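Local coordinates for retinol dehydratase (Spodoptera frugiperda, PDB 1FMJ), which converts retinol to anhydroretinol, probably by way of a sulfated intermediate, using a sulfotransferase fold that binds adenosine-3'-5'-diphosphate, at residues A[82-87]-A[262-268]; A[89-93]-A[277-281]. One frame throughout, in Å; residues are numbered along the deposited sequence.

Contact 1. Residues A[82-87]-A[262-268]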
loop_
_atom_site.group_PDB
_atom_site.type_symbol
_atom_site.label_atom_id
_atom_site.label_comp_id
_atom_site.label_asym_id
_atom_site.label_seq_id
_atom_site.Cartn_x
_atom_site.Cartn_y
_atom_site.Cartn_z
ATOM N N LEU A 82 -10.925 -1.029 10.099
ATOM C CA LEU A 82 -10.991 -1.564 11.452
ATOM C C LEU A 82 -10.433 -0.544 12.437
ATOM O O LEU A 82 -11.082 -0.194 13.425
ATOM C CB LEU A 82 -10.177 -2.857 11.560
ATOM C CG LEU A 82 -10.696 -4.075 10.802
ATOM C CD1 LEU A 82 -9.695 -5.229 10.934
ATOM C CD2 LEU A 82 -12.053 -4.468 11.351
ATOM N N VAL A 83 -9.220 -0.074 12.151
ATOM C CA VAL A 83 -8.537 0.898 12.995
ATOM C C VAL A 83 -9.318 2.200 13.173
ATOM O O VAL A 83 -9.319 2.780 14.255
ATOM C CB VAL A 83 -7.132 1.235 12.416
ATOM C CG1 VAL A 83 -6.528 2.431 13.141
ATOM C CG2 VAL A 83 -6.209 0.031 12.545
ATOM N N TRP A 84 -9.982 2.669 12.123
ATOM C CA TRP A 84 -10.718 3.917 12.240
ATOM C C TRP A 84 -11.950 3.744 13.101
ATOM O O TRP A 84 -12.227 4.566 13.964
ATOM C CB TRP A 84 -11.139 4.449 10.869
ATOM C CG TRP A 84 -11.416 5.930 10.873
ATOM C CD1 TRP A 84 -10.508 6.937 10.684
ATOM C CD2 TRP A 84 -12.679 6.568 11.102
ATOM N NE1 TRP A 84 -11.129 8.159 10.781
ATOM C CE2 TRP A 84 -12.460 7.964 11.035
ATOM C CE3 TRP A 84 -13.974 6.097 11.358
ATOM C CZ2 TRP A 84 -13.491 8.897 11.210
ATOM C CZ3 TRP A 84 -15.002 7.028 11.535
ATOM C CH2 TRP A 84 -14.750 8.410 11.458
ATOM N N LEU A 85 -12.696 2.678 12.862
ATOM C CA LEU A 85 -13.909 2.435 13.633
ATOM C C LEU A 85 -13.603 2.221 15.107
ATOM O O LEU A 85 -14.312 2.735 15.973
ATOM C CB LEU A 85 -14.662 1.225 13.070
ATOM C CG LEU A 85 -15.393 1.523 11.758
ATOM C CD1 LEU A 85 -15.890 0.241 11.095
ATOM C CD2 LEU A 85 -16.551 2.474 12.056
ATOM N N ILE A 86 -12.537 1.473 15.385
ATOM C CA ILE A 86 -12.141 1.184 16.757
ATOM C C ILE A 86 -11.682 2.434 17.506
ATOM O O ILE A 86 -11.969 2.590 18.690
ATOM C CB ILE A 86 -11.026 0.120 16.789
ATOM C CG1 ILE A 86 -11.565 -1.188 16.195
ATOM C CG2 ILE A 86 -10.537 -0.087 18.224
ATOM C CD1 ILE A 86 -10.571 -2.336 16.174
ATOM N N GLU A 87 -10.969 3.320 16.817
ATOM C CA GLU A 87 -10.501 4.556 17.432
ATOM C C GLU A 87 -11.652 5.550 17.542
ATOM O O GLU A 87 -11.581 6.496 18.318
ATOM C CB GLU A 87 -9.370 5.187 16.604
ATOM C CG GLU A 87 -8.097 4.360 16.498
ATOM C CD GLU A 87 -7.343 4.268 17.810
ATOM O OE1 GLU A 87 -7.993 4.078 18.857
ATOM O OE2 GLU A 87 -6.097 4.365 17.798
ATOM N N ILE A 262 -6.179 -6.038 17.505
ATOM C CA ILE A 262 -6.075 -4.627 17.159
ATOM C C ILE A 262 -6.686 -3.726 18.238
ATOM O O ILE A 262 -6.191 -2.627 18.491
ATOM C CB ILE A 262 -6.742 -4.337 15.797
ATOM C CG1 ILE A 262 -5.992 -5.084 14.689
ATOM C CG2 ILE A 262 -6.739 -2.829 15.519
ATOM C CD1 ILE A 262 -6.698 -5.073 13.355
ATOM N N ALA A 263 -7.754 -4.194 18.882
ATOM C CA ALA A 263 -8.394 -3.409 19.932
ATOM C C ALA A 263 -7.454 -3.264 21.126
ATOM O O ALA A 263 -7.238 -2.162 21.618
ATOM C CB ALA A 263 -9.706 -4.065 20.364
ATOM N N ASP A 264 -6.888 -4.379 21.584
ATOM C CA ASP A 264 -5.968 -4.347 22.717
ATOM C C ASP A 264 -4.795 -3.428 22.417
ATOM O O ASP A 264 -4.427 -2.586 23.235
ATOM C CB ASP A 264 -5.435 -5.747 23.032
ATOM C CG ASP A 264 -6.530 -6.726 23.369
ATOM O OD1 ASP A 264 -7.484 -6.331 24.071
ATOM O OD2 ASP A 264 -6.431 -7.894 22.941
ATOM N N PHE A 265 -4.208 -3.604 21.238
ATOM C CA PHE A 265 -3.075 -2.792 20.807
ATOM C C PHE A 265 -3.426 -1.301 20.867
ATOM O O PHE A 265 -2.589 -0.479 21.234
ATOM C CB PHE A 265 -2.671 -3.189 19.377
ATOM C CG PHE A 265 -1.553 -2.363 18.803
ATOM C CD1 PHE A 265 -0.266 -2.436 19.329
ATOM C CD2 PHE A 265 -1.788 -1.511 17.730
ATOM C CE1 PHE A 265 0.768 -1.674 18.793
ATOM C CE2 PHE A 265 -0.762 -0.745 17.189
ATOM C CZ PHE A 265 0.521 -0.827 17.721
ATOM N N LEU A 266 -4.666 -0.960 20.524
ATOM C CA LEU A 266 -5.100 0.433 20.538
ATOM C C LEU A 266 -5.639 0.883 21.890
ATOM O O LEU A 266 -6.112 2.016 22.032
ATOM C CB LEU A 266 -6.163 0.670 19.461
ATOM C CG LEU A 266 -5.655 0.553 18.022
ATOM C CD1 LEU A 266 -6.791 0.773 17.049
ATOM C CD2 LEU A 266 -4.547 1.570 17.792
ATOM N N GLY A 267 -5.560 -0.003 22.879
ATOM C CA GLY A 267 -6.048 0.325 24.205
ATOM C C GLY A 267 -7.551 0.536 24.227
ATOM O O GLY A 267 -8.058 1.358 24.993
ATOM N N LYS A 268 -8.267 -0.209 23.391
ATOM C CA LYS A 268 -9.719 -0.093 23.314
ATOM C C LYS A 268 -10.393 -1.437 23.595
ATOM O O LYS A 268 -9.975 -2.468 23.068
ATOM C CB LYS A 268 -10.129 0.396 21.920
ATOM C CG LYS A 268 -9.469 1.703 21.483
ATOM C CD LYS A 268 -9.978 2.893 22.287
ATOM C CE LYS A 268 -9.375 4.196 21.786
ATOM N NZ LYS A 268 -7.881 4.166 21.815
HETATM O O HOH W 1 -5.118 4.432 20.609
#

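Contact 2. Residues A[89-93]-A[277-281]. With HG (mercury (II) ion), chain D.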
loop_
_atom_site.group_PDB
_atom_site.type_symbol
_atom_site.label_atom_id
_atom_site.label_comp_id
_atom_site.label_asym_id
_atom_site.label_seq_id
_atom_site.Cartn_x
_atom_site.Cartn_y
_atom_site.Cartn_z
ATOM N N ASP A 89 -15.101 4.890 18.391
ATOM C CA ASP A 89 -16.296 4.353 19.042
ATOM C C ASP A 89 -17.266 3.639 18.113
ATOM O O ASP A 89 -18.483 3.782 18.251
ATOM C CB ASP A 89 -17.043 5.484 19.746
ATOM C CG ASP A 89 -16.165 6.243 20.714
ATOM O OD1 ASP A 89 -15.608 5.606 21.629
ATOM O OD2 ASP A 89 -16.030 7.476 20.560
ATOM N N LEU A 90 -16.731 2.866 17.176
ATOM C CA LEU A 90 -17.567 2.137 16.232
ATOM C C LEU A 90 -18.701 2.986 15.674
ATOM O O LEU A 90 -19.851 2.549 15.619
ATOM C CB LEU A 90 -18.139 0.873 16.883
ATOM C CG LEU A 90 -17.118 -0.218 17.206
ATOM C CD1 LEU A 90 -16.484 0.072 18.558
ATOM C CD2 LEU A 90 -17.800 -1.572 17.224
ATOM N N ASN A 91 -18.369 4.208 15.270
ATOM C CA ASN A 91 -19.347 5.116 14.687
ATOM C C ASN A 91 -19.376 4.810 13.193
ATOM O O ASN A 91 -18.704 5.474 12.397
ATOM C CB ASN A 91 -18.925 6.568 14.914
ATOM C CG ASN A 91 -19.978 7.563 14.461
ATOM O OD1 ASN A 91 -20.617 7.386 13.428
ATOM N ND2 ASN A 91 -20.150 8.628 15.229
ATOM N N PHE A 92 -20.141 3.791 12.813
ATOM C CA PHE A 92 -20.225 3.401 11.412
ATOM C C PHE A 92 -20.791 4.523 10.559
ATOM O O PHE A 92 -20.358 4.729 9.426
ATOM C CB PHE A 92 -21.090 2.148 11.250
ATOM C CG PHE A 92 -20.554 0.947 11.967
ATOM C CD1 PHE A 92 -20.617 0.864 13.353
ATOM C CD2 PHE A 92 -19.970 -0.097 11.256
ATOM C CE1 PHE A 92 -20.108 -0.242 14.024
ATOM C CE2 PHE A 92 -19.457 -1.209 11.915
ATOM C CZ PHE A 92 -19.527 -1.282 13.303
ATOM N N GLU A 93 -21.756 5.251 11.108
ATOM C CA GLU A 93 -22.377 6.346 10.381
ATOM C C GLU A 93 -21.315 7.323 9.889
ATOM O O GLU A 93 -21.327 7.734 8.729
ATOM C CB GLU A 93 -23.381 7.068 11.282
ATOM C CG GLU A 93 -24.352 7.941 10.526
ATOM C CD GLU A 93 -25.041 7.190 9.404
ATOM O OE1 GLU A 93 -25.566 6.084 9.658
ATOM O OE2 GLU A 93 -25.058 7.706 8.266
ATOM N N ARG A 277 -19.881 -7.360 15.074
ATOM C CA ARG A 277 -20.433 -6.331 14.207
ATOM C C ARG A 277 -19.348 -5.759 13.291
ATOM O O ARG A 277 -19.623 -5.360 12.159
ATOM C CB ARG A 277 -21.055 -5.214 15.039
ATOM C CG ARG A 277 -21.877 -4.244 14.214
ATOM C CD ARG A 277 -22.407 -3.111 15.061
ATOM N NE ARG A 277 -23.212 -2.182 14.277
ATOM C CZ ARG A 277 -23.721 -1.051 14.756
ATOM N NH1 ARG A 277 -23.506 -0.708 16.020
ATOM N NH2 ARG A 277 -24.447 -0.265 13.972
ATOM N N LEU A 278 -18.117 -5.713 13.791
ATOM C CA LEU A 278 -16.997 -5.220 12.996
ATOM C C LEU A 278 -16.675 -6.272 11.955
ATOM O O LEU A 278 -16.403 -5.956 10.800
ATOM C CB LEU A 278 -15.761 -5.002 13.865
ATOM C CG LEU A 278 -15.666 -3.717 14.673
ATOM C CD1 LEU A 278 -14.513 -3.834 15.665
ATOM C CD2 LEU A 278 -15.465 -2.540 13.724
ATOM N N CYS A 279 -16.709 -7.532 12.376
ATOM C CA CYS A 279 -16.415 -8.628 11.471
ATOM C C CYS A 279 -17.405 -8.651 10.314
ATOM O O CYS A 279 -17.005 -8.754 9.159
ATOM C CB CYS A 279 -16.454 -9.962 12.217
ATOM S SG CYS A 279 -15.637 -11.301 11.306
ATOM N N GLU A 280 -18.695 -8.541 10.610
ATOM C CA GLU A 280 -19.683 -8.564 9.544
ATOM C C GLU A 280 -19.527 -7.346 8.640
ATOM O O GLU A 280 -19.789 -7.418 7.436
ATOM C CB GLU A 280 -21.104 -8.654 10.119
ATOM C CG GLU A 280 -21.460 -7.627 11.184
ATOM C CD GLU A 280 -22.729 -8.002 11.943
ATOM O OE1 GLU A 280 -23.783 -8.186 11.296
ATOM O OE2 GLU A 280 -22.672 -8.117 13.186
ATOM N N HIS A 281 -19.071 -6.237 9.214
ATOM C CA HIS A 281 -18.865 -5.014 8.442
ATOM C C HIS A 281 -17.760 -5.203 7.412
ATOM O O HIS A 281 -17.743 -4.534 6.384
ATOM C CB HIS A 281 -18.495 -3.853 9.367
ATOM C CG HIS A 281 -18.211 -2.569 8.647
ATOM N ND1 HIS A 281 -19.188 -1.841 8.005
ATOM C CD2 HIS A 281 -17.051 -1.897 8.452
ATOM C CE1 HIS A 281 -18.645 -0.776 7.444
ATOM N NE2 HIS A 281 -17.350 -0.785 7.701
HETATM HG HG HG D . -18.017 -11.962 10.816
#

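Contact 1. Residues A[82-87]-A[262-268]
The carboxylate of Glu87 is the flat group that meets both Leu266 and Lys268. Leu266 lies under one face: its CD1 comes within 3.6 Å of Glu87 CD. The other methyl approaches OE2 obliquely from the same side, with Leu266 CD2 3.2 Å from Glu87 OE2, a tight fit. The polar partners gather around the oxygen end. Lys268 NZ gives a salt bridge to the syn lone pair of Glu87 OE1 at 3.0 Å. A water donates to Glu87 OE2 and to the backbone oxygen of Leu266. The lysine ammonium also donates within its own segment, from Lys268 NZ to Leu266 O at 2.8 Å with a C=O...N angle of 160°. Bends at chi2 (-69°) and chi4 (-57°) curl the lysine back so that NZ sits beyond this oxygen, nearly in line with the C=O bond. The main chain turns here in a Schellman motif that ends helix 255-265. Gly267 has the positive phi, and Lys268 N bonds Ala263 O.

Below the ion pair the contact is aliphatic. Ile86 reaches Lys268 and Ile262 with different branches. Its CG2 rests 3.7 Å from Lys268 CB and also meets Leu266, while Ile86 CD1 touches Ile262 CG2 at 3.9 Å. Ile86 and Ile262 cross at about a right angle. At the far end, Leu82 CD1 meets Ile262 CD1, also at 3.9 Å, and Val83 borders both Ile262 and Leu266.

Helix 76-87 follows the central strand 66-70, as the P-loop helix does in this fold. Val83 and Glu87 lean on Val66 of that strand. Ile262 packs on Leu244 and Leu246 of the edge strand 243-247, and Ile86 also touches Leu278 of helix 272-281.

Contact 2. Residues A[89-93]-A[277-281]
Phe92 meets Arg277 of helix 272-281 with one face, in an arginine-aromatic stack, and His281 of the same helix with its edge, in a T-shaped (edge-to-face) pair. Residues 89-93 form a loop of the sulfotransferase domain, with an inverse gamma turn centred on Asn91. Arg277 can be followed outward. Its CB begins 4.6 Å from Phe92 CZ. CG stands anti to the backbone N (chi1 -169°) and comes to 3.9 Å from Phe92 CZ. The chain then runs on extended along the CZ-CE1-CD1 side of the ring. CD lies near CE1 and CZ, and Arg277 NE is 3.7 Å from Phe92 CE1. At the tip the guanidinium lies flat over the ring face, its plane turned by just 20°, with Arg277 NH2 4.0 Å from Phe92 CD1.

The edge of Phe92 points at the face of His281. The planes stand at 81°, with 5.2 Å between the centroids of the Phe92 and His281 rings. Phe92 CD2 is 3.8 Å from His281 ND1, a buried nitrogen with no hydrogen-bond partner in the model. His281 NE2 is hydrogen-bonded to Glu81 OE1. Replacing Phe92 with an alanine would probably leave the guanidinium free to swing and open a gap beside the His281 face.

Leu90 extends the apolar patch, its CD2 lying 4.0 Å from Leu278 CG. Leu278 in turn packs on Ile259 of helix 255-265. Cys279 turns toward that helix too, and its SG binds the mercury ion of the derivative at 2.5 Å.

Overall arrangement
Contacts 1 and 2 lie side by side, their centres 12 Å apart. Helix 76-87 gives one partner of contact 1, and the loop 89-93 that follows gives one of contact 2. The other partners come from the end of helix 255-265 with the turn after it, and from helix 272-281. Leu85 ties the two together. Its O is 2.7 Å from Leu90 N, a probable hydrogen bond, and Leu85 CD1 packs 3.6 Å from His281 CD2. Both contacts lie away from the annotated sites, retinol pocket included. The nucleotide is not touched: the side chains of Leu82 and His281 are each about 8 Å from the bound adenosine-3'-5'-diphosphate.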